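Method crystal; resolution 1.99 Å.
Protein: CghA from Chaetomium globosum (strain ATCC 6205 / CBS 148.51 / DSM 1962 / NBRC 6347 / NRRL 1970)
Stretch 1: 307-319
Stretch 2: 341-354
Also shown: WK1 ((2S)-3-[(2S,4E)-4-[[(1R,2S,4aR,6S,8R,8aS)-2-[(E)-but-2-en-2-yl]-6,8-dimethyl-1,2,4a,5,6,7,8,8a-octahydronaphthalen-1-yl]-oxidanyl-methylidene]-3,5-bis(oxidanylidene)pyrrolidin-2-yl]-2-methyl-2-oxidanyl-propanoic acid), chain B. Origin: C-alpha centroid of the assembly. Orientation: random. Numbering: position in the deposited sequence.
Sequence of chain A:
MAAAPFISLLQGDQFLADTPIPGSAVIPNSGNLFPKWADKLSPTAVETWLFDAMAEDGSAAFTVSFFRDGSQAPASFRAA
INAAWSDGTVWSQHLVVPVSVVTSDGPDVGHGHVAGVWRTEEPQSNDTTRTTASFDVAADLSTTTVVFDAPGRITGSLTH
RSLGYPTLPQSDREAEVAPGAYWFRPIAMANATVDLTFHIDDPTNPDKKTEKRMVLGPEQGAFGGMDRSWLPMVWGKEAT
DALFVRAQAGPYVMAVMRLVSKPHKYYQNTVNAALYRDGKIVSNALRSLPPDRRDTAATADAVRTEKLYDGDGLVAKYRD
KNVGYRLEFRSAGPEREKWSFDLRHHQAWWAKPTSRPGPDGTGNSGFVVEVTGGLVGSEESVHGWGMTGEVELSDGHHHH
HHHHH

Stretch 1 307-319: KLYDGDGLVAKYR
Stretch 2 341-354: FDLRHHQAWWAKPT

A single guanidinium nitrogen gathers a loop around itself: Arg344 NH1 donates to Asp310 O (2.8 Å) and to Asp312 O (2.9 Å), both carbonyls lying near the guanidinium plane. The Arg344 side chain is extended (chi1 -64°, chi2 and chi3 t, chi4 -86°). Its NH2 forms a salt bridge with Asp342 OD2 (3.2 Å) and donates to a water (2.8 Å from NH2) that in turn donates to Asp310 O (3.1 Å from the water oxygen). Leu308 (m, t), buried, covers one guanidinium face, with CD1 4.0 Å from Arg344 NH2. Between the two carbonyls, Gly311 (phi/psi 88/-169) leaves room for the arginine; a CB there would lie 2.7 Å from Arg344 NH1 and jam against the preceding carbonyl.

Gly313 (132/141) also has glycine-only angles and brings the backbones closest, its CA 4.5 Å from His345 CA; Gly313 CA makes a CA-H...O contact with His345 O (3.2 Å). Next, Leu314 and His345 pair twice: Leu314 N donates to His345 O (2.8 Å), and His345 ND1 donates to Leu314 O (2.8 Å). The buried His345 ring (chi1 -62°, chi2 154°) presents its edge to that carbonyl, while NE2 is hydrogen-bonded elsewhere in the structure. Leu314 (-59/141; m, t) sends CD1 over the corner at Gln347, 3.3 Å from Ala348 N and 4.1 Å from Ala348 CB.

Beyond the corner, the strand that runs to Pro353 meets Tyr318 (-111/-124; chi1 -63°, chi2 -75°), whose CB points toward it. Ala351 CB sits at the ring edge, 3.8 Å from Tyr318 CE2; Lys352 O lies over one face, and Pro353 CG is 4.2 Å from Tyr318 CE1. Lys352 CB points away from stretch 1, and its extended chain (p, t, t, t) carries NZ to WK1 O (2.5 Å) and WK1 O2 (2.8 Å). The contact buries 672 Å² in total.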

# COMPACT_ATOMS: atom_id res chain seq x y z
N LYS A 307 -5.33 16.96 4.79
CA LYS A 307 -4.54 17.57 3.73
C LYS A 307 -3.94 18.88 4.23
O LYS A 307 -4.62 19.68 4.87
CB LYS A 307 -5.41 17.84 2.49
CG LYS A 307 -5.93 16.58 1.78
CD LYS A 307 -7.16 16.95 0.93
CE LYS A 307 -7.95 15.72 0.55
NZ LYS A 307 -7.15 14.84 -0.36
N LEU A 308 -2.64 19.06 3.98
CA LEU A 308 -1.91 20.26 4.36
C LEU A 308 -1.74 21.14 3.14
O LEU A 308 -1.41 20.64 2.06
CB LEU A 308 -0.54 19.92 4.93
CG LEU A 308 -0.51 19.18 6.27
CD1 LEU A 308 0.91 18.84 6.65
CD2 LEU A 308 -1.13 20.04 7.36
N TYR A 309 -2.00 22.44 3.30
CA TYR A 309 -1.82 23.40 2.21
C TYR A 309 -0.79 24.47 2.52
O TYR A 309 -0.33 25.14 1.59
CB TYR A 309 -3.17 24.08 1.88
CG TYR A 309 -4.19 23.06 1.45
CD1 TYR A 309 -4.23 22.61 0.14
CD2 TYR A 309 -5.09 22.52 2.37
CE1 TYR A 309 -5.15 21.65 -0.25
CE2 TYR A 309 -6.02 21.58 1.98
CZ TYR A 309 -6.04 21.14 0.67
OH TYR A 309 -6.94 20.19 0.27
N ASP A 310 -0.39 24.63 3.78
CA ASP A 310 0.53 25.67 4.20
C ASP A 310 1.89 25.05 4.53
O ASP A 310 1.98 23.88 4.91
CB ASP A 310 -0.00 26.41 5.43
CG ASP A 310 -1.34 27.09 5.17
OD1 ASP A 310 -1.60 27.50 4.01
OD2 ASP A 310 -2.14 27.23 6.12
N GLY A 311 2.95 25.85 4.40
CA GLY A 311 4.29 25.40 4.74
C GLY A 311 4.98 24.73 3.57
O GLY A 311 4.53 24.76 2.42
N ASP A 312 6.11 24.09 3.89
CA ASP A 312 6.95 23.48 2.88
C ASP A 312 6.30 22.23 2.30
O ASP A 312 5.46 21.58 2.93
CB ASP A 312 8.33 23.11 3.45
CG ASP A 312 9.08 24.31 4.02
OD1 ASP A 312 8.73 25.46 3.68
OD2 ASP A 312 10.03 24.09 4.79
N GLY A 313 6.74 21.89 1.09
CA GLY A 313 6.28 20.69 0.41
C GLY A 313 5.90 20.99 -1.02
O GLY A 313 5.32 22.05 -1.30
N LEU A 314 6.22 20.07 -1.92
CA LEU A 314 5.75 20.16 -3.29
C LEU A 314 4.22 20.16 -3.32
O LEU A 314 3.57 19.42 -2.58
CB LEU A 314 6.26 18.98 -4.10
CG LEU A 314 7.78 18.80 -4.22
CD1 LEU A 314 8.06 17.46 -4.92
CD2 LEU A 314 8.45 19.98 -4.94
N VAL A 315 3.66 20.98 -4.19
CA VAL A 315 2.21 21.07 -4.34
C VAL A 315 1.75 19.99 -5.33
O VAL A 315 2.27 19.90 -6.45
CB VAL A 315 1.80 22.47 -4.83
CG1 VAL A 315 0.29 22.61 -4.80
CG2 VAL A 315 2.45 23.53 -3.96
N ALA A 316 0.79 19.16 -4.91
CA ALA A 316 0.20 18.20 -5.83
C ALA A 316 -0.50 18.93 -6.98
O ALA A 316 -0.83 20.11 -6.88
CB ALA A 316 -0.77 17.27 -5.11
N LYS A 317 -0.71 18.21 -8.09
CA LYS A 317 -1.00 18.81 -9.39
C LYS A 317 -2.47 18.71 -9.77
O LYS A 317 -2.86 19.33 -10.76
CB LYS A 317 -0.22 18.12 -10.51
CG LYS A 317 1.30 18.13 -10.39
CD LYS A 317 1.85 19.53 -10.36
CE LYS A 317 3.33 19.54 -10.71
NZ LYS A 317 3.88 20.92 -10.60
N TYR A 318 -3.26 17.90 -9.08
CA TYR A 318 -4.58 17.57 -9.60
C TYR A 318 -5.67 18.22 -8.76
O TYR A 318 -5.65 19.43 -8.61
CB TYR A 318 -4.71 16.05 -9.70
CG TYR A 318 -3.72 15.47 -10.68
CD1 TYR A 318 -3.93 15.61 -12.06
CD2 TYR A 318 -2.59 14.79 -10.25
CE1 TYR A 318 -3.03 15.09 -12.98
CE2 TYR A 318 -1.68 14.26 -11.17
CZ TYR A 318 -1.91 14.42 -12.53
OH TYR A 318 -1.02 13.90 -13.44
N ARG A 319 -6.61 17.45 -8.22
CA ARG A 319 -7.75 18.09 -7.56
C ARG A 319 -7.30 18.91 -6.36
O ARG A 319 -7.65 20.09 -6.23
CB ARG A 319 -8.79 17.05 -7.13
CG ARG A 319 -10.03 17.71 -6.54
CD ARG A 319 -10.94 16.72 -5.86
NE ARG A 319 -10.31 16.16 -4.66
CZ ARG A 319 -10.56 14.95 -4.19
NH1 ARG A 319 -11.43 14.16 -4.82
NH2 ARG A 319 -9.94 14.52 -3.09
N PHE A 341 2.06 13.89 13.05
CA PHE A 341 3.17 13.94 12.12
C PHE A 341 2.76 14.72 10.89
O PHE A 341 1.63 14.59 10.40
CB PHE A 341 3.63 12.53 11.69
CG PHE A 341 3.98 11.65 12.84
CD1 PHE A 341 5.26 11.67 13.38
CD2 PHE A 341 3.02 10.82 13.41
CE1 PHE A 341 5.59 10.83 14.45
CE2 PHE A 341 3.35 10.01 14.49
CZ PHE A 341 4.63 10.03 15.01
N ASP A 342 3.68 15.53 10.40
CA ASP A 342 3.50 16.19 9.13
C ASP A 342 4.33 15.45 8.10
O ASP A 342 5.52 15.20 8.32
CB ASP A 342 3.90 17.66 9.20
CG ASP A 342 2.82 18.51 9.87
OD1 ASP A 342 1.78 17.94 10.28
OD2 ASP A 342 3.00 19.74 9.95
N LEU A 343 3.68 15.05 7.02
CA LEU A 343 4.33 14.33 5.94
C LEU A 343 4.32 15.27 4.75
O LEU A 343 3.28 15.45 4.11
CB LEU A 343 3.60 13.03 5.63
CG LEU A 343 3.90 11.85 6.57
CD1 LEU A 343 3.47 12.13 7.98
CD2 LEU A 343 3.15 10.67 6.03
N ARG A 344 5.45 15.89 4.46
CA ARG A 344 5.47 16.94 3.45
C ARG A 344 6.12 16.42 2.19
O ARG A 344 7.15 15.74 2.24
CB ARG A 344 6.17 18.20 3.97
CG ARG A 344 5.38 18.79 5.13
CD ARG A 344 6.03 20.02 5.74
NE ARG A 344 5.17 20.55 6.80
CZ ARG A 344 4.18 21.40 6.58
NH1 ARG A 344 3.91 21.83 5.34
NH2 ARG A 344 3.44 21.83 7.60
N HIS A 345 5.48 16.73 1.05
CA HIS A 345 5.93 16.25 -0.25
C HIS A 345 7.35 16.72 -0.53
O HIS A 345 7.59 17.93 -0.69
CB HIS A 345 5.00 16.76 -1.35
CG HIS A 345 3.59 16.28 -1.21
ND1 HIS A 345 2.51 16.97 -1.73
CD2 HIS A 345 3.08 15.17 -0.63
CE1 HIS A 345 1.40 16.31 -1.46
NE2 HIS A 345 1.72 15.20 -0.80
N HIS A 346 8.27 15.77 -0.62
CA HIS A 346 9.67 16.07 -0.87
C HIS A 346 10.08 15.79 -2.30
O HIS A 346 10.79 16.59 -2.90
CB HIS A 346 10.56 15.25 0.08
CG HIS A 346 12.02 15.49 -0.14
ND1 HIS A 346 12.67 16.62 0.32
CD2 HIS A 346 12.96 14.77 -0.80
CE1 HIS A 346 13.94 16.58 -0.04
NE2 HIS A 346 14.14 15.46 -0.72
N GLN A 347 9.62 14.69 -2.88
CA GLN A 347 9.96 14.35 -4.25
C GLN A 347 8.72 13.83 -4.93
O GLN A 347 8.05 12.94 -4.40
CB GLN A 347 11.07 13.28 -4.33
CG GLN A 347 11.44 12.96 -5.77
CD GLN A 347 12.49 11.86 -5.90
OE1 GLN A 347 13.06 11.38 -4.91
NE2 GLN A 347 12.74 11.44 -7.14
N ALA A 348 8.43 14.38 -6.10
CA ALA A 348 7.32 13.91 -6.92
C ALA A 348 7.70 12.57 -7.54
O ALA A 348 8.63 12.50 -8.35
CB ALA A 348 7.00 14.92 -8.01
N TRP A 349 6.99 11.52 -7.17
CA TRP A 349 7.35 10.17 -7.56
C TRP A 349 6.59 9.74 -8.81
O TRP A 349 7.19 9.38 -9.83
CB TRP A 349 7.07 9.25 -6.38
CG TRP A 349 7.52 7.83 -6.53
CD1 TRP A 349 8.02 7.21 -7.64
CD2 TRP A 349 7.47 6.83 -5.51
NE1 TRP A 349 8.30 5.89 -7.37
CE2 TRP A 349 7.97 5.63 -6.07
CE3 TRP A 349 7.06 6.83 -4.17
CZ2 TRP A 349 8.07 4.45 -5.34
CZ3 TRP A 349 7.15 5.65 -3.45
CH2 TRP A 349 7.64 4.48 -4.03
N TRP A 350 5.26 9.77 -8.74
CA TRP A 350 4.42 9.54 -9.91
C TRP A 350 3.26 10.52 -9.85
O TRP A 350 2.96 11.09 -8.80
CB TRP A 350 3.93 8.08 -9.99
CG TRP A 350 2.88 7.69 -8.99
CD1 TRP A 350 1.53 7.94 -9.06
CD2 TRP A 350 3.09 6.94 -7.80
NE1 TRP A 350 0.90 7.40 -7.96
CE2 TRP A 350 1.83 6.78 -7.17
CE3 TRP A 350 4.22 6.37 -7.19
CZ2 TRP A 350 1.67 6.10 -5.97
CZ3 TRP A 350 4.06 5.69 -5.99
CH2 TRP A 350 2.79 5.57 -5.39
N ALA A 351 2.64 10.74 -11.00
CA ALA A 351 1.49 11.63 -11.09
C ALA A 351 0.77 11.27 -12.37
O ALA A 351 1.34 11.39 -13.46
CB ALA A 351 1.92 13.10 -11.10
N LYS A 352 -0.46 10.80 -12.25
CA LYS A 352 -1.23 10.47 -13.43
C LYS A 352 -2.69 10.85 -13.21
O LYS A 352 -3.20 10.78 -12.08
CB LYS A 352 -1.11 8.98 -13.78
CG LYS A 352 -1.68 8.05 -12.75
CD LYS A 352 -1.53 6.60 -13.21
CE LYS A 352 -2.11 5.66 -12.18
NZ LYS A 352 -2.00 4.22 -12.58
N PRO A 353 -3.38 11.26 -14.28
CA PRO A 353 -4.80 11.62 -14.15
C PRO A 353 -5.66 10.41 -13.83
O PRO A 353 -5.38 9.30 -14.28
CB PRO A 353 -5.16 12.18 -15.54
CG PRO A 353 -3.85 12.54 -16.17
CD PRO A 353 -2.85 11.54 -15.62
N THR A 354 -6.71 10.63 -13.04
CA THR A 354 -7.73 9.61 -12.83
C THR A 354 -9.07 10.05 -13.43
O THR A 354 -10.10 9.46 -13.12
CB THR A 354 -7.92 9.29 -11.35
OG1 THR A 354 -8.24 10.50 -10.65
CG2 THR A 354 -6.65 8.63 -10.74
O WK1 B . -0.05 2.65 -12.12
C17 WK1 B . 0.56 2.68 -11.09
O1 WK1 B . 1.74 2.47 -11.03
C19 WK1 B . -0.13 2.99 -9.82
O2 WK1 B . -1.45 3.36 -10.01
C18 WK1 B . 0.53 4.18 -9.19
C20 WK1 B . -0.05 1.71 -9.05
C22 WK1 B . -0.34 1.93 -7.62
N WK1 B . -0.13 0.82 -6.70
C21 WK1 B . -1.18 0.72 -5.89
O5 WK1 B . -1.24 -0.18 -4.94
C23 WK1 B . -1.67 2.38 -7.26
O4 WK1 B . -2.32 3.37 -7.84
C24 WK1 B . -2.25 1.69 -6.17
C16 WK1 B . -3.55 1.93 -5.55
O3 WK1 B . -4.26 2.88 -6.03
C9 WK1 B . -3.95 1.20 -4.34
C8 WK1 B . -3.27 2.07 -3.25
C12 WK1 B . -1.88 2.63 -3.51
C13 WK1 B . -0.79 2.03 -3.10
C90 WK1 B . 0.56 2.60 -3.38
C14 WK1 B . -1.72 3.90 -4.27
C7 WK1 B . -4.10 3.26 -2.88
C6 WK1 B . -5.34 3.07 -2.53
C3 WK1 B . -5.93 1.73 -2.80
C4 WK1 B . -5.46 1.12 -4.11
C5 WK1 B . -5.88 -0.33 -4.10
C11 WK1 B . -5.62 -0.96 -5.43
C2 WK1 B . -7.42 1.59 -2.62
C1 WK1 B . -7.66 0.13 -2.40
C10 WK1 B . -9.04 -0.23 -1.98
C WK1 B . -7.32 -0.57 -3.69
O HOH W 1 1.34 23.59 7.92